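Local atomic coordinates of U4/U6 snRNA-associated-splicing factor PRP24 (Saccharomyces cerevisiae, PDB entry 4N0T), a protein that binds U6 snRNA and acts as a recycling factor of the spliceosome, annealing U6 with U4 snRNA. Residues K14-S19 and N23-Y28; K27-C32 and N75-S80; V38-S43 and R49-E54; D103-I108 and I131-K136. All coordinates share one frame; numbering follows the deposited sequence.

Contact 1: K14-S19 and N23-Y28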
# COMPACT_ATOMS: atom_id res chain seq x y z
N LYS A 14 -14.94 27.05 4.29
CA LYS A 14 -13.87 28.05 4.26
C LYS A 14 -14.20 29.21 5.21
O LYS A 14 -15.37 29.54 5.41
CB LYS A 14 -13.67 28.58 2.84
CG LYS A 14 -12.61 29.66 2.74
CD LYS A 14 -12.34 30.06 1.31
CE LYS A 14 -11.18 31.05 1.26
NZ LYS A 14 -10.88 31.46 -0.14
N ASN A 15 -13.15 29.77 5.80
CA ASN A 15 -13.22 30.99 6.62
C ASN A 15 -13.77 30.78 8.03
O ASN A 15 -14.36 31.69 8.62
CB ASN A 15 -13.99 32.12 5.92
CG ASN A 15 -13.57 33.49 6.44
OD1 ASN A 15 -12.39 33.71 6.73
ND2 ASN A 15 -14.52 34.41 6.59
N LEU A 16 -13.57 29.58 8.59
CA LEU A 16 -13.86 29.36 10.00
C LEU A 16 -12.89 30.20 10.84
O LEU A 16 -11.76 30.47 10.40
CB LEU A 16 -13.71 27.88 10.35
CG LEU A 16 -14.77 26.96 9.76
CD1 LEU A 16 -14.31 25.50 9.79
CD2 LEU A 16 -16.08 27.11 10.49
N PRO A 17 -13.31 30.58 12.04
CA PRO A 17 -12.44 31.37 12.92
C PRO A 17 -11.15 30.63 13.25
O PRO A 17 -11.16 29.39 13.26
CB PRO A 17 -13.28 31.53 14.20
CG PRO A 17 -14.70 31.40 13.74
CD PRO A 17 -14.66 30.38 12.62
N LYS A 18 -10.07 31.36 13.50
CA LYS A 18 -8.80 30.78 13.96
C LYS A 18 -8.99 29.81 15.12
O LYS A 18 -8.31 28.78 15.22
CB LYS A 18 -7.86 31.90 14.40
CG LYS A 18 -6.62 32.07 13.54
CD LYS A 18 -5.39 32.31 14.41
CE LYS A 18 -4.86 31.00 14.98
NZ LYS A 18 -4.18 30.19 13.92
N SER A 19 -9.92 30.14 16.01
CA SER A 19 -10.14 29.39 17.24
C SER A 19 -10.92 28.10 17.04
O SER A 19 -11.08 27.31 17.98
CB SER A 19 -10.86 30.27 18.27
OG SER A 19 -12.22 30.46 17.93
N ASN A 23 -13.76 19.77 17.27
CA ASN A 23 -14.93 19.64 18.14
C ASN A 23 -16.00 20.69 17.85
O ASN A 23 -17.19 20.36 17.78
CB ASN A 23 -14.51 19.72 19.61
CG ASN A 23 -15.69 19.80 20.55
OD1 ASN A 23 -16.65 19.03 20.44
ND2 ASN A 23 -15.64 20.75 21.48
N LYS A 24 -15.58 21.94 17.70
CA LYS A 24 -16.53 23.03 17.45
C LYS A 24 -17.17 22.87 16.08
O LYS A 24 -18.33 23.24 15.88
CB LYS A 24 -15.83 24.38 17.55
CG LYS A 24 -15.34 24.73 18.95
CD LYS A 24 -14.77 26.13 18.98
CE LYS A 24 -14.22 26.46 20.36
NZ LYS A 24 -13.49 27.77 20.33
N VAL A 25 -16.40 22.33 15.14
CA VAL A 25 -16.93 22.05 13.81
C VAL A 25 -18.06 21.02 13.89
O VAL A 25 -19.13 21.23 13.31
CB VAL A 25 -15.82 21.61 12.84
CG1 VAL A 25 -16.42 21.13 11.53
CG2 VAL A 25 -14.87 22.78 12.60
N TYR A 26 -17.82 19.94 14.63
CA TYR A 26 -18.85 18.92 14.90
C TYR A 26 -20.13 19.53 15.45
O TYR A 26 -21.20 19.35 14.88
CB TYR A 26 -18.35 17.89 15.92
CG TYR A 26 -17.81 16.63 15.31
CD1 TYR A 26 -18.66 15.64 14.84
CD2 TYR A 26 -16.44 16.42 15.21
CE1 TYR A 26 -18.16 14.48 14.28
CE2 TYR A 26 -15.93 15.27 14.66
CZ TYR A 26 -16.80 14.30 14.19
OH TYR A 26 -16.28 13.15 13.64
N LYS A 27 -20.00 20.25 16.56
CA LYS A 27 -21.16 20.85 17.21
C LYS A 27 -21.93 21.78 16.29
O LYS A 27 -23.16 21.83 16.33
CB LYS A 27 -20.74 21.60 18.49
CG LYS A 27 -20.54 20.68 19.69
CD LYS A 27 -20.15 21.47 20.95
CE LYS A 27 -20.15 20.57 22.19
NZ LYS A 27 -19.15 19.47 22.09
N TYR A 28 -21.21 22.53 15.45
CA TYR A 28 -21.86 23.45 14.53
C TYR A 28 -22.67 22.70 13.46
O TYR A 28 -23.75 23.14 13.08
CB TYR A 28 -20.86 24.40 13.86
CG TYR A 28 -21.54 25.47 13.04
CD1 TYR A 28 -21.99 26.65 13.63
CD2 TYR A 28 -21.76 25.31 11.67
CE1 TYR A 28 -22.62 27.63 12.89
CE2 TYR A 28 -22.40 26.29 10.92
CZ TYR A 28 -22.82 27.44 11.54
OH TYR A 28 -23.45 28.42 10.81

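Contact 2: K27-C32 and N75-S80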
# COMPACT_ATOMS: atom_id res chain seq x y z
N LYS A 27 -20.00 20.25 16.56
CA LYS A 27 -21.16 20.85 17.21
C LYS A 27 -21.93 21.78 16.29
O LYS A 27 -23.16 21.83 16.33
CB LYS A 27 -20.74 21.60 18.49
CG LYS A 27 -20.54 20.68 19.69
CD LYS A 27 -20.15 21.47 20.95
CE LYS A 27 -20.15 20.57 22.19
NZ LYS A 27 -19.15 19.47 22.09
N TYR A 28 -21.21 22.53 15.45
CA TYR A 28 -21.86 23.45 14.53
C TYR A 28 -22.67 22.70 13.46
O TYR A 28 -23.75 23.14 13.08
CB TYR A 28 -20.86 24.40 13.86
CG TYR A 28 -21.54 25.47 13.04
CD1 TYR A 28 -21.99 26.65 13.63
CD2 TYR A 28 -21.76 25.31 11.67
CE1 TYR A 28 -22.62 27.63 12.89
CE2 TYR A 28 -22.40 26.29 10.92
CZ TYR A 28 -22.82 27.44 11.54
OH TYR A 28 -23.45 28.42 10.81
N PHE A 29 -22.15 21.56 13.00
CA PHE A 29 -22.75 20.87 11.86
C PHE A 29 -23.49 19.57 12.19
O PHE A 29 -24.12 18.98 11.32
CB PHE A 29 -21.68 20.56 10.80
CG PHE A 29 -21.22 21.76 10.01
CD1 PHE A 29 -21.95 22.21 8.92
CD2 PHE A 29 -20.05 22.43 10.36
CE1 PHE A 29 -21.52 23.31 8.20
CE2 PHE A 29 -19.62 23.52 9.63
CZ PHE A 29 -20.35 23.96 8.55
N LYS A 30 -23.41 19.11 13.43
CA LYS A 30 -23.96 17.78 13.71
C LYS A 30 -25.49 17.69 13.61
O LYS A 30 -26.02 16.59 13.44
CB LYS A 30 -23.41 17.17 15.02
CG LYS A 30 -23.88 17.80 16.32
CD LYS A 30 -23.10 17.15 17.48
CE LYS A 30 -23.83 17.24 18.81
NZ LYS A 30 -23.79 18.60 19.40
N HIS A 31 -26.17 18.83 13.67
CA HIS A 31 -27.61 18.86 13.40
C HIS A 31 -27.93 18.66 11.91
O HIS A 31 -29.06 18.32 11.56
CB HIS A 31 -28.25 20.17 13.89
CG HIS A 31 -28.38 20.28 15.38
ND1 HIS A 31 -27.69 19.47 16.26
CD2 HIS A 31 -29.14 21.10 16.14
CE1 HIS A 31 -28.01 19.80 17.50
NE2 HIS A 31 -28.88 20.78 17.46
N CYS A 32 -26.94 18.87 11.04
CA CYS A 32 -27.16 18.69 9.61
C CYS A 32 -27.35 17.23 9.25
O CYS A 32 -27.96 16.90 8.23
CB CYS A 32 -25.97 19.23 8.80
SG CYS A 32 -25.79 21.00 8.88
N ASN A 75 -17.05 35.53 11.64
CA ASN A 75 -16.59 35.08 10.32
C ASN A 75 -17.74 34.59 9.45
O ASN A 75 -18.54 33.76 9.89
CB ASN A 75 -15.57 33.94 10.47
CG ASN A 75 -14.19 34.44 10.82
OD1 ASN A 75 -14.05 35.48 11.47
ND2 ASN A 75 -13.17 33.72 10.38
N GLU A 76 -17.82 35.12 8.23
CA GLU A 76 -18.79 34.63 7.26
C GLU A 76 -18.18 33.41 6.57
O GLU A 76 -17.18 33.55 5.87
CB GLU A 76 -19.09 35.70 6.21
CG GLU A 76 -20.17 35.31 5.21
CD GLU A 76 -20.63 36.48 4.34
OE1 GLU A 76 -20.95 36.24 3.15
OE2 GLU A 76 -20.67 37.63 4.84
N ILE A 77 -18.78 32.24 6.77
CA ILE A 77 -18.24 30.99 6.20
C ILE A 77 -18.79 30.72 4.81
O ILE A 77 -19.82 31.28 4.42
CB ILE A 77 -18.50 29.76 7.12
CG1 ILE A 77 -20.01 29.50 7.26
CG2 ILE A 77 -17.85 29.96 8.48
CD1 ILE A 77 -20.35 28.20 7.98
N ILE A 78 -18.09 29.86 4.06
CA ILE A 78 -18.57 29.42 2.77
C ILE A 78 -18.55 27.91 2.85
O ILE A 78 -17.56 27.33 3.29
CB ILE A 78 -17.67 29.91 1.61
CG1 ILE A 78 -17.61 31.46 1.62
CG2 ILE A 78 -18.19 29.43 0.26
CD1 ILE A 78 -16.61 32.06 0.65
N VAL A 79 -19.66 27.28 2.49
CA VAL A 79 -19.75 25.83 2.52
C VAL A 79 -20.11 25.35 1.12
O VAL A 79 -21.06 25.85 0.50
CB VAL A 79 -20.80 25.34 3.56
CG1 VAL A 79 -20.81 23.81 3.63
CG2 VAL A 79 -20.54 25.94 4.96
N SER A 80 -19.36 24.37 0.61
CA SER A 80 -19.56 23.93 -0.76
C SER A 80 -19.29 22.44 -0.88
O SER A 80 -18.62 21.87 -0.02
CB SER A 80 -18.62 24.68 -1.70
OG SER A 80 -17.27 24.52 -1.29

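Contact 3: V38-S43 and R49-E54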
# COMPACT_ATOMS: atom_id res chain seq x y z
N VAL A 38 -14.18 14.62 10.36
CA VAL A 38 -13.93 16.05 10.25
C VAL A 38 -12.43 16.32 10.27
O VAL A 38 -11.74 15.84 11.16
CB VAL A 38 -14.55 16.82 11.43
CG1 VAL A 38 -14.14 18.28 11.38
CG2 VAL A 38 -16.07 16.69 11.41
N ASP A 39 -11.93 17.04 9.27
CA ASP A 39 -10.55 17.56 9.32
C ASP A 39 -10.56 19.08 9.33
O ASP A 39 -11.34 19.69 8.61
CB ASP A 39 -9.75 17.07 8.13
CG ASP A 39 -9.58 15.57 8.11
OD1 ASP A 39 -8.84 15.05 8.96
OD2 ASP A 39 -10.19 14.91 7.23
N VAL A 40 -9.72 19.69 10.17
CA VAL A 40 -9.56 21.14 10.17
C VAL A 40 -8.09 21.46 9.86
O VAL A 40 -7.19 20.76 10.33
CB VAL A 40 -9.97 21.75 11.53
CG1 VAL A 40 -9.84 23.27 11.51
CG2 VAL A 40 -11.39 21.36 11.88
N ALA A 41 -7.86 22.49 9.06
CA ALA A 41 -6.49 22.90 8.71
C ALA A 41 -6.41 24.42 8.71
O ALA A 41 -7.36 25.10 8.33
CB ALA A 41 -6.10 22.37 7.34
N ASP A 42 -5.25 24.94 9.10
CA ASP A 42 -5.02 26.38 9.06
C ASP A 42 -4.94 26.85 7.62
O ASP A 42 -4.44 26.14 6.74
CB ASP A 42 -3.70 26.73 9.76
CG ASP A 42 -3.78 26.62 11.26
OD1 ASP A 42 -4.91 26.63 11.82
OD2 ASP A 42 -2.71 26.55 11.89
N SER A 43 -5.40 28.08 7.37
CA SER A 43 -5.14 28.71 6.09
C SER A 43 -3.63 28.97 5.97
O SER A 43 -2.90 28.84 6.96
CB SER A 43 -5.89 30.03 5.97
OG SER A 43 -5.38 30.96 6.91
N ARG A 49 -9.52 29.19 9.30
CA ARG A 49 -9.34 27.75 9.11
C ARG A 49 -10.27 27.17 8.05
O ARG A 49 -11.38 27.67 7.84
CB ARG A 49 -9.51 26.99 10.43
CG ARG A 49 -8.59 27.50 11.53
CD ARG A 49 -8.49 26.52 12.68
NE ARG A 49 -7.38 25.58 12.50
CZ ARG A 49 -7.15 24.53 13.28
NH1 ARG A 49 -7.98 24.25 14.28
NH2 ARG A 49 -6.12 23.73 13.04
N PHE A 50 -9.81 26.10 7.41
CA PHE A 50 -10.64 25.32 6.49
C PHE A 50 -11.11 24.08 7.24
O PHE A 50 -10.45 23.63 8.18
CB PHE A 50 -9.82 24.83 5.30
CG PHE A 50 -9.42 25.89 4.31
CD1 PHE A 50 -10.29 26.28 3.30
CD2 PHE A 50 -8.16 26.47 4.36
CE1 PHE A 50 -9.92 27.23 2.35
CE2 PHE A 50 -7.77 27.42 3.42
CZ PHE A 50 -8.65 27.80 2.42
N ALA A 51 -12.23 23.51 6.82
CA ALA A 51 -12.64 22.19 7.31
C ALA A 51 -13.13 21.31 6.17
O ALA A 51 -13.74 21.79 5.22
CB ALA A 51 -13.72 22.32 8.38
N ARG A 52 -12.84 20.02 6.28
CA ARG A 52 -13.43 19.02 5.41
C ARG A 52 -14.37 18.22 6.28
O ARG A 52 -13.98 17.74 7.35
CB ARG A 52 -12.33 18.11 4.85
CG ARG A 52 -12.83 16.89 4.12
CD ARG A 52 -11.65 16.00 3.75
NE ARG A 52 -12.07 14.84 2.98
CZ ARG A 52 -12.49 13.71 3.52
NH1 ARG A 52 -12.54 13.59 4.84
NH2 ARG A 52 -12.86 12.69 2.75
N ILE A 53 -15.63 18.09 5.86
CA ILE A 53 -16.60 17.32 6.63
C ILE A 53 -17.21 16.25 5.74
O ILE A 53 -17.84 16.56 4.72
CB ILE A 53 -17.73 18.21 7.23
CG1 ILE A 53 -17.13 19.37 8.03
CG2 ILE A 53 -18.65 17.39 8.13
CD1 ILE A 53 -18.19 20.39 8.45
N GLU A 54 -16.98 14.99 6.11
CA GLU A 54 -17.56 13.88 5.37
C GLU A 54 -18.81 13.43 6.10
O GLU A 54 -18.73 12.96 7.25
CB GLU A 54 -16.56 12.73 5.25
CG GLU A 54 -17.11 11.56 4.46
CD GLU A 54 -16.13 10.42 4.33
OE1 GLU A 54 -14.96 10.59 4.75
OE2 GLU A 54 -16.53 9.36 3.81
O HOH W 1 -12.86 14.92 6.90

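Contact 4: D103-I108 and I131-K136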
# COMPACT_ATOMS: atom_id res chain seq x y z
N ASP A 103 4.34 17.67 4.02
CA ASP A 103 5.43 18.62 3.88
C ASP A 103 5.75 18.96 2.42
O ASP A 103 6.06 20.12 2.10
CB ASP A 103 6.67 18.14 4.66
CG ASP A 103 6.43 18.09 6.16
OD1 ASP A 103 5.51 18.78 6.65
OD2 ASP A 103 7.15 17.34 6.86
N LEU A 104 5.64 17.98 1.52
CA LEU A 104 5.74 18.25 0.08
C LEU A 104 4.81 19.36 -0.39
O LEU A 104 5.23 20.27 -1.12
CB LEU A 104 5.39 17.01 -0.75
CG LEU A 104 6.43 15.98 -1.19
CD1 LEU A 104 5.80 15.07 -2.22
CD2 LEU A 104 7.67 16.66 -1.75
N LEU A 105 3.54 19.28 -0.01
CA LEU A 105 2.56 20.28 -0.43
C LEU A 105 2.81 21.61 0.30
O LEU A 105 2.63 22.68 -0.28
CB LEU A 105 1.13 19.78 -0.18
CG LEU A 105 0.50 18.89 -1.25
CD1 LEU A 105 1.29 17.61 -1.48
CD2 LEU A 105 -0.94 18.56 -0.87
N GLN A 106 3.22 21.53 1.56
CA GLN A 106 3.56 22.71 2.36
C GLN A 106 4.62 23.54 1.62
O GLN A 106 4.53 24.77 1.54
CB GLN A 106 4.10 22.23 3.70
CG GLN A 106 4.12 23.23 4.83
CD GLN A 106 4.69 22.61 6.11
OE1 GLN A 106 5.86 22.22 6.16
NE2 GLN A 106 3.85 22.49 7.13
N ASP A 107 5.61 22.84 1.06
CA ASP A 107 6.70 23.46 0.30
C ASP A 107 6.26 24.27 -0.92
O ASP A 107 6.95 25.22 -1.32
CB ASP A 107 7.68 22.39 -0.18
CG ASP A 107 8.67 21.96 0.89
OD1 ASP A 107 8.35 22.11 2.09
OD2 ASP A 107 9.76 21.48 0.52
N ILE A 108 5.15 23.90 -1.53
CA ILE A 108 4.64 24.62 -2.69
C ILE A 108 3.40 25.43 -2.30
O ILE A 108 2.57 25.80 -3.14
CB ILE A 108 4.37 23.68 -3.89
CG1 ILE A 108 3.37 22.57 -3.50
CG2 ILE A 108 5.67 23.06 -4.36
CD1 ILE A 108 2.70 21.90 -4.71
N ILE A 131 -5.18 12.73 -1.56
CA ILE A 131 -4.97 13.98 -0.84
C ILE A 131 -6.05 14.96 -1.25
O ILE A 131 -6.24 15.20 -2.45
CB ILE A 131 -3.61 14.61 -1.22
CG1 ILE A 131 -2.47 13.64 -0.96
CG2 ILE A 131 -3.39 15.89 -0.40
CD1 ILE A 131 -1.32 13.81 -1.95
N ASP A 132 -6.74 15.53 -0.26
CA ASP A 132 -7.71 16.58 -0.52
C ASP A 132 -7.07 17.94 -0.23
O ASP A 132 -6.48 18.13 0.83
CB ASP A 132 -8.95 16.42 0.35
CG ASP A 132 -9.79 15.21 -0.03
OD1 ASP A 132 -9.66 14.74 -1.18
OD2 ASP A 132 -10.57 14.76 0.83
N VAL A 133 -7.18 18.84 -1.19
CA VAL A 133 -6.74 20.22 -1.00
C VAL A 133 -7.95 21.15 -0.99
O VAL A 133 -9.09 20.67 -0.97
CB VAL A 133 -5.68 20.63 -2.04
CG1 VAL A 133 -4.47 19.76 -1.88
CG2 VAL A 133 -6.23 20.52 -3.47
N THR A 134 -7.73 22.47 -0.97
CA THR A 134 -8.85 23.38 -0.76
C THR A 134 -9.43 24.03 -2.02
O THR A 134 -10.46 24.70 -1.94
CB THR A 134 -8.47 24.50 0.22
OG1 THR A 134 -7.42 25.29 -0.34
CG2 THR A 134 -8.01 23.92 1.54
N SER A 135 -8.77 23.87 -3.16
CA SER A 135 -9.30 24.42 -4.41
C SER A 135 -8.86 23.62 -5.64
O SER A 135 -7.85 22.93 -5.60
CB SER A 135 -8.88 25.88 -4.58
OG SER A 135 -7.51 25.96 -4.97
N LYS A 136 -9.63 23.74 -6.73
CA LYS A 136 -9.24 23.09 -7.99
C LYS A 136 -7.91 23.65 -8.47
O LYS A 136 -7.07 22.92 -9.01
CB LYS A 136 -10.32 23.30 -9.06
CG LYS A 136 -9.86 22.91 -10.46
CD LYS A 136 -10.95 23.15 -11.51
CE LYS A 136 -10.62 22.43 -12.82
NZ LYS A 136 -11.84 22.22 -13.66

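Contact 1: K14-S19 and N23-Y28
Leu16 and Val25 meet where the first strand of an RNA recognition motif (RRM) faces its first helix. This is RRM 1, with the four-stranded beta-alpha-beta-beta-alpha-beta plan. Strand 10-16 runs through the middle of the sheet, and helix 22-29 packs on one side of it. The tight part of the contact is a single methyl pair. Leu16 CD1 lies 4.0 Å from Val25 CG2, and the two side chains cross at about a right angle. Both residues are buried. With Val25 CG1 anti to the backbone N (chi1 171°), CG2 is the methyl turned to the leucine. Neighbouring apolar residues close round the pair: Ala51 beside Leu16, and Val38, Val40 and Ile53 beside Val25.

The other side is loose, polar and nearer to solvent. Here the chain has left the strand and passes Ser19, which is exposed. Lys24 reaches across to it from the helix with its side chain stretched out beyond CG. Its aliphatic part passes near the Ser19 carbonyl, with Lys24 CD 4.0 Å from Ser19 O. One weak hydrogen bond spans this side. The bond runs from Lys24 NZ to the backbone O of Ser19 at 3.4 Å, while the hydroxyl OG of Ser19 stays 3.8 Å from the same NZ.

Contact 2: K27-C32 and N75-S80
Tyr28 and Phe29 reach from helix 22-29 toward Ile77 and Val79 of the 75-80 segment. The touching is apolar throughout. Ile77 CD1 touches both rings: it lies 4.1 Å from Tyr28 CE2 and 4.3 Å from Phe29 CZ. It meets both obliquely. A chi1 of 63° and an extended chi2 (172°) carry CD1 out to the rings. Val79 makes a different approach. Val79 CG2 comes to the edge of the Phe29 ring, near its plane, 4.1 Å from Phe29 CZ. Phe29 and Val79 point at each other from opposite directions, as do Tyr28 and Ile77.

Phe29, Ile77 and Val79 are buried in the core of RRM 1, where the first helix of the RRM fold lies against the sheet that includes strand 75-81. Tyr28 lies at the border of this core. Phe29 also touches Val13 of strand 10-16, Ile53 of strand 49-55 and Ala64 of helix 58-65, so its ring lies against the sheet and the second helix.

The two rings also touch each other. Tyr28 CD2 lies 3.4 Å above one face of the Phe29 ring, offset toward its rim. Phe29 CD2 in turn lies in the plane of the Tyr28 ring, at its edge.

No hydrogen bond crosses between the segments. Backbone and side-chain bonds tie strand 75-81 to strand 10-16: Ile78 pairs by its backbone with Lys14, and Asn15 ND2 bonds to Glu76 O.

Contact 3: V38-S43 and R49-E54
Arg49 bends back over its partner strand, and its guanidinium group lies with one face on a valine methyl. Val40 CG1 sits 3.3 Å above that plane, offset toward the rim, and 3.5 Å from Arg49 CZ. The bend is at chi3 (91°). It also brings Arg49 NE to 2.8 Å from Asp42 OD1, a salt bridge whose hydrogen bond is weak because the N-H points well off line (128°). NH1 of the same group bonds to Tyr20 O.

The two strands form the beta hairpin of RRM 1 and run antiparallel; the axes of these short strands come within 4.6 Å. Asp39 with Arg52 and Ala41 with Phe50 are hydrogen-bonded pairs, each with two backbone bonds. Val38 and Val40 face the same side as Ala51 and Ile53, toward helix 22-29. Asp39, Ala41, Phe50 and Arg52 occupy the other face. There Phe50 CE2 is 4.0 Å from Ser43 CA.

Asp39 and Arg52 lie side by side. Asp39 OD2 is 3.6 Å from Arg52 NH1, a long salt bridge. A water donates to Asp39 OD2 and Arg52 O and appears to accept from Arg52 NH1. Arg52 NH2 and Glu54 OE1 form a salt bridge at 3.6 Å, and Arg52 NE makes another to Asp132 of RRM 2. These three acids probably offset the charge of Arg52 and of nearby Arg116, and limit the guanidinium's rotation.

Contact 4: D103-I108 and I131-K136
Leu105 packs against Ile131 and Val133 in a purely apolar helix-on-sheet contact in the core of RRM 2. The leucine comes from helix 98-107, the first helix of this RNA recognition motif. Its partners lie on strand 128-133, which is next to the central strand 86-90 of the sheet. All three residues are buried, and no hydrogen bond crosses between the segments.

A single methyl does the touching on the helix side. Leu105 CD2 lies 3.7 Å from Ile131 CG2 and 3.9 Å from Val133 CG1. It therefore bridges two residues that point to the same side of the strand. Asp132, between them, points away from the helix. The leucine runs at a slant to Ile131 but crosses Val133 at about a right angle.

The torsions decide which methyls are offered. Ile131 places CG2 anti to its backbone N, and this short branch meets the leucine. Val133 is turned differently: its CG1 is anti to the carbonyl carbon (chi1 -63°), and that methyl makes the contact.

Asp132, on the other face, is turned to RRM 1. Its OD2 has Arg116 as a second arginine partner, and OD1 is bonded to Thr86 OG1. Ser135 is the N-cap of helix 136-146, its OG accepting from Asp138 N. That second helix flanks the contact: Leu105 also touches its Cys142 and Leu146, and Val133 touches its Ala139. Strand 112-116 adds Ala112 against Leu105 and Ile115 against Ile131.

How the contacts relate
Contacts 1, 2 and 3 belong to RRM 1, and contact 4 to RRM 2. The centre of contact 1 lies 8 Å from those of contacts 2 and 3. Contacts 1 and 2 share helix 22-29, and contact 3 is nested in the chain loop that contact 2 closes. Phe29 CD2 of contact 2 meets Ile53 CD1 of contact 3 at 3.3 Å. Contacts 3 and 4 have centres 13 Å apart. One link between the domains is the salt bridge of Arg52 NE with Asp132 OD2 at 2.6 Å; Phe50 CG also packs 3.7 Å from Thr134 CG2. Contacts 3 and 4 each come within about 6 Å of the bound RNA at the nearest atoms; contacts 1 and 2 stay farther away.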